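Local coordinates for immunoreactive 84kD antigen PG93 (Porphyromonas gingivalis, PDB 5M11), which is an essential surface component of the bacterial type-IX secretion system and binds calcium and zinc ions, at residues A[26-31]-A[68-73]; A[114-119]-A[151-156]; A[37-42]-A[51-56]; A[20-25]-A[282-287]; A[58-63]-A[85-90]. All blocks are in the same frame, centred on the assembly; numbering follows the deposited sequence.

Contact 1 of 5, residues A[26-31]-A[68-73]; sequences VETPKK and IAYSEQ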
# COMPACT_ATOMS: atom_id res chain seq x y z
N VAL A 26 5.28 4.24 -22.18
CA VAL A 26 5.34 5.50 -22.94
C VAL A 26 6.80 5.76 -23.37
O VAL A 26 7.70 5.71 -22.51
CB VAL A 26 4.78 6.70 -22.10
CG1 VAL A 26 5.11 8.06 -22.74
CG2 VAL A 26 3.29 6.58 -21.84
N GLU A 27 7.02 6.09 -24.66
CA GLU A 27 8.36 6.45 -25.15
C GLU A 27 8.60 7.97 -25.01
O GLU A 27 7.76 8.76 -25.42
CB GLU A 27 8.57 6.03 -26.62
CG GLU A 27 10.04 6.12 -27.03
CD GLU A 27 10.34 6.18 -28.52
OE1 GLU A 27 9.57 5.56 -29.30
OE2 GLU A 27 11.36 6.79 -28.90
N THR A 28 9.77 8.34 -24.45
CA THR A 28 10.30 9.70 -24.22
C THR A 28 11.58 9.80 -25.07
O THR A 28 12.21 8.75 -25.24
CB THR A 28 10.52 9.87 -22.69
OG1 THR A 28 9.26 10.14 -22.08
CG2 THR A 28 11.58 10.94 -22.31
N PRO A 29 12.01 10.98 -25.60
CA PRO A 29 13.26 11.03 -26.41
C PRO A 29 14.47 10.35 -25.75
O PRO A 29 15.21 9.69 -26.47
CB PRO A 29 13.52 12.52 -26.59
CG PRO A 29 12.18 13.14 -26.51
CD PRO A 29 11.40 12.32 -25.52
N LYS A 30 14.62 10.43 -24.42
CA LYS A 30 15.75 9.79 -23.73
C LYS A 30 15.32 8.78 -22.61
O LYS A 30 16.19 8.19 -21.97
CB LYS A 30 16.70 10.87 -23.14
CG LYS A 30 17.42 11.76 -24.18
CD LYS A 30 18.79 11.22 -24.59
CE LYS A 30 19.08 11.42 -26.07
NZ LYS A 30 20.53 11.25 -26.38
N LYS A 31 14.01 8.57 -22.38
CA LYS A 31 13.53 7.67 -21.32
C LYS A 31 12.32 6.83 -21.75
O LYS A 31 11.74 7.08 -22.80
CB LYS A 31 13.14 8.48 -20.06
CG LYS A 31 14.32 8.99 -19.22
CD LYS A 31 13.91 10.11 -18.25
CE LYS A 31 14.27 11.48 -18.77
NZ LYS A 31 14.54 12.44 -17.66
N ILE A 68 -0.69 7.24 -18.46
CA ILE A 68 0.30 8.29 -18.76
C ILE A 68 0.40 8.56 -20.27
O ILE A 68 0.03 7.70 -21.08
CB ILE A 68 1.70 7.93 -18.20
CG1 ILE A 68 2.07 6.44 -18.45
CG2 ILE A 68 1.81 8.32 -16.72
CD1 ILE A 68 3.60 6.10 -18.25
N ALA A 69 0.91 9.74 -20.64
CA ALA A 69 1.19 10.10 -22.04
C ALA A 69 2.18 11.28 -22.09
O ALA A 69 2.25 12.06 -21.14
CB ALA A 69 -0.08 10.41 -22.80
N TYR A 70 2.98 11.37 -23.18
CA TYR A 70 4.02 12.38 -23.34
C TYR A 70 3.68 13.40 -24.42
O TYR A 70 3.19 13.05 -25.49
CB TYR A 70 5.35 11.68 -23.67
CG TYR A 70 6.54 12.57 -23.95
CD1 TYR A 70 7.23 13.20 -22.91
CD2 TYR A 70 7.05 12.71 -25.24
CE1 TYR A 70 8.35 14.01 -23.16
CE2 TYR A 70 8.15 13.52 -25.51
CZ TYR A 70 8.80 14.17 -24.46
OH TYR A 70 9.91 14.94 -24.74
N SER A 71 3.96 14.66 -24.14
CA SER A 71 3.80 15.73 -25.10
C SER A 71 5.17 16.03 -25.70
O SER A 71 5.99 16.73 -25.07
CB SER A 71 3.17 16.96 -24.48
OG SER A 71 3.18 18.01 -25.43
N GLU A 72 5.44 15.45 -26.89
CA GLU A 72 6.67 15.61 -27.68
C GLU A 72 7.00 17.11 -27.83
O GLU A 72 8.15 17.51 -27.66
CB GLU A 72 6.50 14.91 -29.05
CG GLU A 72 7.66 15.01 -30.02
CD GLU A 72 7.46 14.27 -31.34
OE1 GLU A 72 6.85 13.18 -31.33
OE2 GLU A 72 7.95 14.77 -32.38
N GLN A 73 5.95 17.92 -28.07
CA GLN A 73 6.06 19.36 -28.23
C GLN A 73 6.45 20.04 -26.91
O GLN A 73 7.39 20.83 -26.92
CB GLN A 73 4.73 19.93 -28.78
CG GLN A 73 4.85 21.31 -29.43
CD GLN A 73 3.51 22.04 -29.39
OE1 GLN A 73 3.28 22.92 -28.54
NE2 GLN A 73 2.61 21.68 -30.29
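Two strands that each begin a four-stranded blade of the beta-propeller meet here. The touching parts, 26-29 and 68-70, run 23° apart. Strand 22-27 opens one blade and strand 65-71 opens the next. No hydrogen bond joins the two segments.

Aliphatic contacts lie at the Val26 end. Val26 puts a methyl on each of two partners. Its CG2 lies 3.6 Å from CG1 of Ile68. Its CG1, anti to the backbone N, lies 3.7 Å from CB of Tyr70. Ile68 holds CG1 in the crowded position between its backbone N and carbonyl carbon (chi1 44°), and its chain crosses Val26 obliquely.

Aromatic contacts follow. Tyr70 has its ring anti to the backbone N (chi1 177°), which carries the ring along the 27-29 backbone. Thr28 OG1 sits over one ring face, 3.8 Å from Tyr70 CD1. Pro29 comes obliquely to the far end of the ring, with its CD 3.4 Å from Tyr70 CZ. The turn that presents Thr28 and Pro29 is held by a backbone bond from Thr28 N to Lys31 O of 2.9 Å.

Polar groups are served elsewhere. Glu27 CB points away from the other segment, and its carboxylate bonds to Lys45, Ser278 and Met275 N. Ser71 OG bonds to Gly119 O of the following blade.

Segments 26-31 and 68-73 therefore meet by van der Waals contact. Methyls and one tyrosine ring fill the seam, while Val26 bonds to Phe33 and Ala69 to Val78, each in its own sheet.

Contact 2 of 5, residues A[114-119]-A[151-156]; sequences RLLIVG and TDVAKL
Asp152 OD1 is gripped by two donors, both from these segments, and Asp152 OD2 by two, one of them Leu199 N from outside. Arg114 NE reaches Asp152 OD1 at 2.8 Å with an N-H...O angle of 164°. The backbone N of Val153 also gives Asp152 OD1 a bond of 2.8 Å, on the anti lone pair. Arg114 NH2 reaches Asp152 OD2 at 3.0 Å, on the syn lone pair.

Arg114 thus grips the carboxylate side-on, NE to one oxygen and NH2 to the other. Both oxygens lie near the guanidinium plane. The two flat groups are still twisted 32° apart, so NE approaches OD1 from above the carboxylate plane. Bends at chi2 and chi3 fold the arginine chain back to this position. Asp152 is buried, and these four donor contacts probably favour its charged form.

Apolar contacts continue the seam. Leu116 CB faces Val153 CG1 at 4.0 Å, and Leu116 CD2 lies 3.9 Å from the backbone N of Lys155. Val118 CG2 rests 3.7 Å from Lys155 CB. The lysine chain then bends away from the contact, so its methylenes rather than its ammonium do the packing.

The two strands are the first strands of consecutive propeller blades. They run almost parallel, 10° apart, with axes 7.0 Å from each other at the closest. Each bonds to its own blade: 114-118 to strand 121-126, and 151-155 to strand 160-165, where Thr151 and Asp152 form a classic bulge opposite Leu164. Leu115 and Ile117 pack instead on strand 65-71 of the preceding blade.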
# COMPACT_ATOMS: atom_id res chain seq x y z
N ARG A 114 -9.26 6.80 -22.73
CA ARG A 114 -8.26 7.32 -23.67
C ARG A 114 -7.61 8.61 -23.16
O ARG A 114 -8.29 9.51 -22.66
CB ARG A 114 -8.88 7.55 -25.07
CG ARG A 114 -7.89 7.86 -26.19
CD ARG A 114 -7.01 6.68 -26.59
NE ARG A 114 -7.75 5.61 -27.28
CZ ARG A 114 -7.34 4.34 -27.34
NH1 ARG A 114 -6.21 3.97 -26.76
NH2 ARG A 114 -8.06 3.44 -27.99
N LEU A 115 -6.28 8.68 -23.28
CA LEU A 115 -5.46 9.84 -22.96
C LEU A 115 -4.71 10.17 -24.22
O LEU A 115 -3.68 9.58 -24.50
CB LEU A 115 -4.53 9.56 -21.76
CG LEU A 115 -3.52 10.60 -21.25
CD1 LEU A 115 -4.06 12.02 -21.31
CD2 LEU A 115 -3.09 10.27 -19.83
N LEU A 116 -5.31 11.03 -25.03
CA LEU A 116 -4.80 11.42 -26.32
C LEU A 116 -4.08 12.77 -26.24
O LEU A 116 -4.71 13.78 -25.95
CB LEU A 116 -5.99 11.49 -27.30
CG LEU A 116 -5.65 11.84 -28.73
CD1 LEU A 116 -5.00 10.66 -29.45
CD2 LEU A 116 -6.88 12.29 -29.46
N ILE A 117 -2.77 12.81 -26.53
CA ILE A 117 -2.02 14.09 -26.55
C ILE A 117 -1.79 14.53 -28.01
O ILE A 117 -1.08 13.85 -28.77
CB ILE A 117 -0.69 14.03 -25.76
CG1 ILE A 117 -0.96 13.81 -24.26
CG2 ILE A 117 0.15 15.28 -26.05
CD1 ILE A 117 0.21 13.91 -23.36
N VAL A 118 -2.42 15.65 -28.41
CA VAL A 118 -2.29 16.25 -29.74
C VAL A 118 -1.68 17.62 -29.54
O VAL A 118 -2.33 18.49 -28.98
CB VAL A 118 -3.63 16.32 -30.51
CG1 VAL A 118 -3.41 16.83 -31.92
CG2 VAL A 118 -4.34 14.98 -30.53
N GLY A 119 -0.43 17.78 -29.93
CA GLY A 119 0.30 19.05 -29.77
C GLY A 119 0.47 19.46 -28.33
O GLY A 119 1.19 18.81 -27.56
N THR A 151 -16.38 6.65 -24.56
CA THR A 151 -15.63 5.46 -24.93
C THR A 151 -14.24 5.78 -25.57
O THR A 151 -13.27 5.10 -25.22
CB THR A 151 -16.53 4.63 -25.84
OG1 THR A 151 -17.65 4.23 -25.05
CG2 THR A 151 -15.84 3.42 -26.43
N ASP A 152 -14.13 6.78 -26.47
CA ASP A 152 -12.85 7.08 -27.12
C ASP A 152 -12.83 8.48 -27.75
O ASP A 152 -13.89 9.10 -27.90
CB ASP A 152 -12.54 6.03 -28.21
CG ASP A 152 -11.06 5.68 -28.35
OD1 ASP A 152 -10.21 6.58 -28.15
OD2 ASP A 152 -10.75 4.53 -28.69
N VAL A 153 -11.64 8.98 -28.13
CA VAL A 153 -11.51 10.28 -28.75
C VAL A 153 -10.42 10.23 -29.86
O VAL A 153 -9.47 9.43 -29.80
CB VAL A 153 -11.29 11.43 -27.70
CG1 VAL A 153 -9.97 11.31 -26.93
CG2 VAL A 153 -11.45 12.83 -28.32
N ALA A 154 -10.61 11.07 -30.90
CA ALA A 154 -9.70 11.19 -32.01
C ALA A 154 -9.74 12.64 -32.57
O ALA A 154 -10.79 13.26 -32.65
CB ALA A 154 -10.04 10.18 -33.09
N LYS A 155 -8.57 13.17 -32.91
CA LYS A 155 -8.46 14.50 -33.44
C LYS A 155 -8.20 14.38 -34.93
O LYS A 155 -7.39 13.56 -35.36
CB LYS A 155 -7.35 15.25 -32.67
CG LYS A 155 -7.11 16.70 -33.06
CD LYS A 155 -8.17 17.67 -32.58
CE LYS A 155 -7.71 19.09 -32.80
NZ LYS A 155 -7.64 19.45 -34.25
N LEU A 156 -8.89 15.21 -35.70
CA LEU A 156 -8.78 15.24 -37.15
C LEU A 156 -8.28 16.62 -37.68
O LEU A 156 -7.93 17.53 -36.93
CB LEU A 156 -10.17 14.94 -37.75
CG LEU A 156 -10.70 13.53 -37.61
CD1 LEU A 156 -12.20 13.54 -37.59
CD2 LEU A 156 -10.26 12.68 -38.76

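Contact 3 of 5, residues A[37-42]-A[51-56]; sequences NGVLYS and AKIFDR
A beta hairpin at the edge of a propeller blade is formed by strand 39-42 and the weakly bonded strand 52-54. They run antiparallel as the third and fourth strands of that blade. The bond from Ser42 N to Lys52 O is 2.7 Å long and nearly straight, almost along the C=O axis. The bond from Phe54 N to Leu40 O is longer, 3.2 Å, and the donor lies above the carbonyl plane. A return bond from Lys52 N to Ser42 O is weak. Between them Tyr41 and Ile53 form a non-hydrogen-bonded pair.

On the face with Tyr41 and Ile53, Ile53 CD1 touches Val39 CG1 at 3.9 Å. The Tyr41 ring turns away from the hairpin partner, and its hydroxyl bonds to Thr22 OG1 on the first strand of the blade. On the other face Leu40 CD2 lies 3.9 Å from Phe54 CB. Leu40 also packs on Val65 and Ile68 of the next blade.

The Lys52 chain runs extended and bends only at its last torsion, putting NZ over one face of the Phe54 ring, toward its rim. NZ also bonds to Ser58 OG. Ser42 CB meets that ring at its edge, 3.6 Å from Phe54 CE2.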
# COMPACT_ATOMS: atom_id res chain seq x y z
N ASN A 37 1.21 -1.61 -11.55
CA ASN A 37 0.27 -1.74 -10.41
C ASN A 37 -0.12 -0.39 -9.80
O ASN A 37 -0.81 -0.36 -8.78
CB ASN A 37 0.81 -2.69 -9.31
CG ASN A 37 0.88 -4.13 -9.76
OD1 ASN A 37 -0.13 -4.73 -10.19
ND2 ASN A 37 2.07 -4.72 -9.72
N GLY A 38 0.25 0.70 -10.47
CA GLY A 38 -0.06 2.06 -10.05
C GLY A 38 1.18 2.86 -9.74
O GLY A 38 1.10 4.05 -9.43
N VAL A 39 2.34 2.19 -9.82
CA VAL A 39 3.64 2.79 -9.53
C VAL A 39 4.26 3.24 -10.83
O VAL A 39 4.50 2.42 -11.72
CB VAL A 39 4.56 1.84 -8.72
CG1 VAL A 39 5.88 2.53 -8.35
CG2 VAL A 39 3.86 1.31 -7.48
N LEU A 40 4.50 4.55 -10.96
CA LEU A 40 5.11 5.14 -12.14
C LEU A 40 6.60 4.99 -12.02
O LEU A 40 7.13 5.10 -10.91
CB LEU A 40 4.71 6.63 -12.29
CG LEU A 40 5.36 7.40 -13.45
CD1 LEU A 40 4.71 7.08 -14.77
CD2 LEU A 40 5.35 8.89 -13.19
N TYR A 41 7.29 4.71 -13.15
CA TYR A 41 8.75 4.58 -13.16
C TYR A 41 9.34 4.88 -14.54
O TYR A 41 8.66 4.76 -15.55
CB TYR A 41 9.21 3.20 -12.63
CG TYR A 41 8.86 2.00 -13.49
CD1 TYR A 41 9.72 1.57 -14.50
CD2 TYR A 41 7.74 1.22 -13.21
CE1 TYR A 41 9.43 0.45 -15.27
CE2 TYR A 41 7.45 0.08 -13.96
CZ TYR A 41 8.30 -0.31 -14.98
OH TYR A 41 8.05 -1.43 -15.72
N SER A 42 10.60 5.28 -14.54
CA SER A 42 11.42 5.64 -15.69
C SER A 42 12.41 4.50 -16.00
O SER A 42 12.68 3.69 -15.10
CB SER A 42 12.18 6.92 -15.38
OG SER A 42 13.02 7.35 -16.44
N ALA A 51 17.67 4.48 -14.62
CA ALA A 51 16.22 4.54 -14.42
C ALA A 51 15.83 5.23 -13.08
O ALA A 51 16.71 5.54 -12.25
CB ALA A 51 15.67 3.13 -14.46
N LYS A 52 14.51 5.46 -12.86
CA LYS A 52 14.04 6.14 -11.64
C LYS A 52 12.61 5.72 -11.28
O LYS A 52 11.77 5.65 -12.16
CB LYS A 52 14.12 7.67 -11.87
CG LYS A 52 13.81 8.57 -10.66
CD LYS A 52 13.77 10.05 -11.08
CE LYS A 52 13.49 10.98 -9.93
NZ LYS A 52 12.12 10.80 -9.39
N ILE A 53 12.34 5.52 -9.99
CA ILE A 53 10.99 5.21 -9.46
C ILE A 53 10.40 6.56 -8.89
O ILE A 53 11.11 7.27 -8.19
CB ILE A 53 11.06 4.02 -8.46
CG1 ILE A 53 9.70 3.76 -7.77
CG2 ILE A 53 12.19 4.18 -7.44
CD1 ILE A 53 9.55 2.40 -7.09
N PHE A 54 9.14 6.92 -9.26
CA PHE A 54 8.45 8.20 -8.92
C PHE A 54 7.25 8.07 -7.98
O PHE A 54 6.18 7.64 -8.42
CB PHE A 54 7.92 8.88 -10.20
CG PHE A 54 8.93 9.42 -11.18
CD1 PHE A 54 9.27 10.76 -11.18
CD2 PHE A 54 9.47 8.59 -12.16
CE1 PHE A 54 10.18 11.27 -12.11
CE2 PHE A 54 10.40 9.09 -13.07
CZ PHE A 54 10.74 10.43 -13.05
N ASP A 55 7.39 8.57 -6.74
CA ASP A 55 6.34 8.55 -5.72
C ASP A 55 5.98 9.97 -5.24
O ASP A 55 6.47 10.97 -5.78
CB ASP A 55 6.75 7.67 -4.52
CG ASP A 55 8.06 8.05 -3.84
OD1 ASP A 55 8.73 9.01 -4.31
OD2 ASP A 55 8.44 7.37 -2.86
N ARG A 56 5.13 10.05 -4.19
CA ARG A 56 4.69 11.30 -3.60
C ARG A 56 5.87 12.01 -2.96
O ARG A 56 5.88 13.24 -2.88
CB ARG A 56 3.58 11.05 -2.60
CG ARG A 56 2.20 11.27 -3.21
CD ARG A 56 1.07 10.82 -2.31
NE ARG A 56 0.89 11.68 -1.13
CZ ARG A 56 0.22 11.30 -0.04
NH1 ARG A 56 -0.32 10.09 0.03
NH2 ARG A 56 0.11 12.13 0.99

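Contact 4 of 5, residues A[20-25]-A[282-287]; sequences HKTEKA and YIALGE. With PEG (di(hydroxyethyl)ether), chain Q.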
# COMPACT_ATOMS: atom_id res chain seq x y z
N HIS A 20 6.57 -5.20 -10.41
CA HIS A 20 5.85 -6.38 -10.91
C HIS A 20 5.09 -6.10 -12.30
O HIS A 20 5.76 -5.83 -13.31
CB HIS A 20 4.94 -6.92 -9.75
CG HIS A 20 4.06 -8.12 -10.02
ND1 HIS A 20 4.30 -8.99 -11.07
CD2 HIS A 20 2.96 -8.54 -9.35
CE1 HIS A 20 3.33 -9.88 -11.02
NE2 HIS A 20 2.51 -9.65 -10.00
N LYS A 21 3.74 -6.19 -12.33
CA LYS A 21 2.85 -6.15 -13.51
C LYS A 21 2.82 -4.81 -14.26
O LYS A 21 1.96 -3.98 -13.98
CB LYS A 21 1.42 -6.54 -13.07
CG LYS A 21 0.48 -6.98 -14.18
CD LYS A 21 -0.91 -7.14 -13.61
CE LYS A 21 -1.99 -7.24 -14.65
NZ LYS A 21 -3.33 -6.92 -14.07
N THR A 22 3.70 -4.64 -15.29
CA THR A 22 3.79 -3.42 -16.12
C THR A 22 2.56 -3.39 -17.04
O THR A 22 2.47 -4.14 -18.00
CB THR A 22 5.15 -3.35 -16.85
OG1 THR A 22 6.15 -3.25 -15.84
CG2 THR A 22 5.28 -2.17 -17.80
N GLU A 23 1.60 -2.51 -16.70
CA GLU A 23 0.33 -2.38 -17.38
C GLU A 23 0.33 -1.27 -18.44
O GLU A 23 -0.60 -1.22 -19.25
CB GLU A 23 -0.78 -2.15 -16.35
CG GLU A 23 -1.12 -3.40 -15.55
CD GLU A 23 -1.76 -3.21 -14.19
OE1 GLU A 23 -1.32 -2.31 -13.44
OE2 GLU A 23 -2.65 -4.03 -13.84
N LYS A 24 1.35 -0.39 -18.45
CA LYS A 24 1.46 0.75 -19.38
C LYS A 24 2.92 1.08 -19.70
O LYS A 24 3.80 0.79 -18.89
CB LYS A 24 0.75 1.99 -18.81
CG LYS A 24 -0.68 2.15 -19.31
CD LYS A 24 -1.68 2.06 -18.19
CE LYS A 24 -3.09 2.04 -18.69
NZ LYS A 24 -4.02 1.62 -17.60
N ALA A 25 3.16 1.70 -20.88
CA ALA A 25 4.47 2.07 -21.41
C ALA A 25 4.36 3.28 -22.33
O ALA A 25 3.43 3.35 -23.14
CB ALA A 25 5.06 0.90 -22.18
N TYR A 282 7.99 0.34 -27.41
CA TYR A 282 8.18 -0.22 -26.09
C TYR A 282 6.84 -0.83 -25.63
O TYR A 282 5.80 -0.17 -25.62
CB TYR A 282 8.75 0.86 -25.16
CG TYR A 282 10.13 1.31 -25.62
CD1 TYR A 282 11.27 0.57 -25.29
CD2 TYR A 282 10.29 2.42 -26.44
CE1 TYR A 282 12.53 0.96 -25.72
CE2 TYR A 282 11.55 2.82 -26.88
CZ TYR A 282 12.67 2.08 -26.53
OH TYR A 282 13.90 2.44 -27.01
N ILE A 283 6.88 -2.13 -25.36
CA ILE A 283 5.77 -3.02 -25.04
C ILE A 283 5.67 -3.27 -23.51
O ILE A 283 6.70 -3.39 -22.85
CB ILE A 283 5.99 -4.39 -25.82
CG1 ILE A 283 6.33 -4.20 -27.33
CG2 ILE A 283 4.86 -5.40 -25.65
CD1 ILE A 283 5.41 -3.20 -28.16
N ALA A 284 4.43 -3.33 -22.98
CA ALA A 284 4.11 -3.68 -21.59
C ALA A 284 3.48 -5.07 -21.62
O ALA A 284 2.41 -5.27 -22.21
CB ALA A 284 3.17 -2.65 -20.97
N LEU A 285 4.20 -6.06 -21.09
CA LEU A 285 3.76 -7.45 -21.12
C LEU A 285 3.18 -7.88 -19.78
O LEU A 285 2.86 -9.05 -19.59
CB LEU A 285 4.93 -8.35 -21.55
CG LEU A 285 5.40 -8.10 -22.99
CD1 LEU A 285 6.81 -8.54 -23.19
CD2 LEU A 285 4.50 -8.78 -23.97
N GLY A 286 3.00 -6.91 -18.90
CA GLY A 286 2.42 -7.12 -17.59
C GLY A 286 3.29 -7.92 -16.66
O GLY A 286 4.37 -7.46 -16.25
N GLU A 287 2.83 -9.14 -16.34
CA GLU A 287 3.47 -10.05 -15.39
C GLU A 287 4.94 -10.35 -15.78
O GLU A 287 5.73 -10.77 -14.92
CB GLU A 287 2.64 -11.34 -15.22
CG GLU A 287 2.09 -11.55 -13.81
CD GLU A 287 0.76 -10.90 -13.45
OE1 GLU A 287 -0.22 -11.07 -14.21
OE2 GLU A 287 0.68 -10.29 -12.36
C1 PEG Q . -1.19 -11.16 -9.42
O1 PEG Q . -0.88 -9.94 -10.07
C2 PEG Q . -0.33 -12.29 -9.89
O2 PEG Q . 1.05 -11.95 -9.75
C3 PEG Q . 1.78 -12.90 -8.98
C4 PEG Q . 3.13 -13.18 -9.59
O4 PEG Q . 4.06 -12.13 -9.34
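The tight part of this contact is backbone packing around Thr22, Ala284 and Gly286. Thr22 and Gly286 form a single antiparallel bridge. Thr22 N gives Gly286 O a bond of 3.1 Å, with the donor above the carbonyl plane. The return bond from Gly286 N to Thr22 O is weak. Gly286 has a positive phi of 68°, which favours glycine. Ala284 CB fits against Thr22 CG2 at 3.8 Å, and Ala25 CB lies 4.2 Å from Ala284 CB. Thr22 OG1 is hydrogen-bonded to Tyr41 OH.

The loose side is at His20 and Glu287, both exposed. They cross obliquely, their ring and carboxylate planes 52° apart, with no direct hydrogen bond. A di(hydroxyethyl)ether molecule (PEG), probably from the crystallisation liquor, bridges them. His20 NE2 donates to PEG O2 at 2.7 Å, and PEG O1 donates to Glu287 OE2 at 2.8 Å. The extended Lys21 chain passes Glu287, but its NZ pairs with Glu23 OE2 at 3.0 Å.

The contact joins the first and seventh of seven successive four-stranded sheets and closes the propeller ring. The bridge and small side chains form the tight part; His20, Lys21 and Glu287 add contact at the exposed end without a salt bridge across.

Contact 5 of 5, residues A[58-63]-A[85-90]; sequences SGLSDT and NIDILD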
# COMPACT_ATOMS: atom_id res chain seq x y z
N SER A 58 8.86 11.95 -4.32
CA SER A 58 9.57 12.49 -5.48
C SER A 58 8.99 13.84 -5.99
O SER A 58 9.60 14.48 -6.86
CB SER A 58 9.56 11.47 -6.61
OG SER A 58 10.12 11.99 -7.80
N GLY A 59 7.82 14.24 -5.48
CA GLY A 59 7.16 15.47 -5.90
C GLY A 59 5.78 15.28 -6.49
O GLY A 59 5.11 16.27 -6.79
N LEU A 60 5.33 14.03 -6.65
CA LEU A 60 4.02 13.70 -7.20
C LEU A 60 2.94 14.04 -6.17
O LEU A 60 3.19 14.00 -4.97
CB LEU A 60 3.95 12.23 -7.63
CG LEU A 60 4.37 11.87 -9.08
CD1 LEU A 60 5.84 12.19 -9.37
CD2 LEU A 60 4.18 10.40 -9.33
N SER A 61 1.75 14.42 -6.66
CA SER A 61 0.64 14.90 -5.84
C SER A 61 -0.34 13.81 -5.36
O SER A 61 -1.17 14.12 -4.51
CB SER A 61 -0.15 15.95 -6.62
OG SER A 61 0.67 16.86 -7.32
N ASP A 62 -0.27 12.57 -5.91
CA ASP A 62 -1.18 11.48 -5.52
C ASP A 62 -0.54 10.08 -5.67
O ASP A 62 0.62 10.00 -6.09
CB ASP A 62 -2.50 11.56 -6.32
CG ASP A 62 -3.74 11.38 -5.45
OD1 ASP A 62 -3.67 10.60 -4.44
OD2 ASP A 62 -4.77 12.00 -5.78
N THR A 63 -1.28 9.00 -5.35
CA THR A 63 -0.72 7.65 -5.27
C THR A 63 -0.92 6.67 -6.48
O THR A 63 0.10 6.11 -6.90
CB THR A 63 -1.23 6.95 -3.99
OG1 THR A 63 -1.00 7.82 -2.89
CG2 THR A 63 -0.54 5.61 -3.72
N ASN A 85 -7.23 12.62 -10.26
CA ASN A 85 -6.19 13.65 -10.21
C ASN A 85 -5.26 13.59 -11.43
O ASN A 85 -5.09 12.54 -12.05
CB ASN A 85 -5.36 13.47 -8.95
CG ASN A 85 -4.92 14.75 -8.31
OD1 ASN A 85 -4.83 15.82 -8.93
ND2 ASN A 85 -4.59 14.65 -7.05
N ILE A 86 -4.64 14.73 -11.76
CA ILE A 86 -3.70 14.91 -12.86
C ILE A 86 -2.45 15.64 -12.36
O ILE A 86 -2.54 16.60 -11.56
CB ILE A 86 -4.36 15.70 -14.03
CG1 ILE A 86 -5.48 14.89 -14.74
CG2 ILE A 86 -3.33 16.22 -15.03
CD1 ILE A 86 -6.62 15.71 -15.19
N ASP A 87 -1.30 15.20 -12.86
CA ASP A 87 -0.00 15.82 -12.62
C ASP A 87 0.66 16.04 -13.97
O ASP A 87 0.44 15.25 -14.89
CB ASP A 87 0.88 14.93 -11.72
CG ASP A 87 0.80 15.20 -10.22
OD1 ASP A 87 0.14 16.19 -9.83
OD2 ASP A 87 1.46 14.46 -9.46
N ILE A 88 1.45 17.12 -14.09
CA ILE A 88 2.23 17.40 -15.30
C ILE A 88 3.66 17.44 -14.87
O ILE A 88 4.03 18.24 -14.02
CB ILE A 88 1.80 18.65 -16.10
CG1 ILE A 88 0.33 18.51 -16.56
CG2 ILE A 88 2.70 18.81 -17.33
CD1 ILE A 88 -0.40 19.78 -16.89
N LEU A 89 4.45 16.51 -15.41
CA LEU A 89 5.87 16.35 -15.14
C LEU A 89 6.64 17.04 -16.26
O LEU A 89 6.69 16.51 -17.38
CB LEU A 89 6.19 14.84 -15.07
CG LEU A 89 7.36 14.37 -14.22
CD1 LEU A 89 7.16 12.92 -13.82
CD2 LEU A 89 8.66 14.46 -14.99
N ASP A 90 7.18 18.24 -15.99
CA ASP A 90 7.91 18.99 -17.01
C ASP A 90 9.31 18.38 -17.22
O ASP A 90 9.71 17.46 -16.49
CB ASP A 90 7.95 20.51 -16.69
CG ASP A 90 8.94 21.05 -15.66
OD1 ASP A 90 9.87 20.32 -15.28
OD2 ASP A 90 8.82 22.25 -15.29
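The loop between two blades of the beta-propeller is tied here to the second of them. Residues 58-63 link the last strand of one blade to the first strand of the next. They bond to the third strand of that next blade, 86-89, and to Asn85 just before it.

In the first shell, Asp87 holds Ser61 with both carboxylate oxygens. Ser61 N gives Asp87 OD2 a bond of 2.8 Å at an angle of 174°. Ser61 OG gives Asp87 OD1 a bond of 2.7 Å. Both oxygens use their syn lone pairs, so the serine's two donors sit across the open end of the carboxylate. Ser61 OG lies beside its own backbone N (chi1 -42°), which lets the two donors act together. Leu60 CA also lies 3.5 Å from Asp87 OD2.

A third bond joins the segments. Asn85 ND2 donates to Asp62 OD2 at 2.9 Å and almost straight. The carboxylate and amide planes are nearly perpendicular, 88° apart. The acceptor stays in the amide plane, while the donor stands above the carboxylate plane.

The second shell fixes these groups. Asn97 ND2 bonds to both Asp87 OD1 and Asn85 OD1, and Tyr81 OH bonds to Asp87 OD2. Each oxygen of the buried Asp87 thus has a further partner within its own blade, which probably favours the ionised form. Asp62 OD2 is also hydrogen-bonded to Ser83 OG. The other Asp62 oxygen, OD1, uses its anti lone pair to take the backbone N of Thr63 at 3.0 Å.

In the fold
All five contacts lie in the N-terminal beta-propeller. Contacts 1, 3 and 4 share the blade of strands 22-27, 32-36, 39-42 and 52-54. Contact 4 links its first strand to the last blade and encloses the other contacts along the chain. Contact 1 links the same strand to the second blade; its centre is about 16 Å from that of contact 4. Contact 3 is the hairpin within the blade. Contact 5 ties the following loop to the second blade, about 11 Å from contact 3. Contact 2 follows contacts 1, 3 and 5 in sequence, lies between the third and fourth blades and touches contact 1. Together they describe ring closure, blade-to-blade packing and the cohesion of single blades.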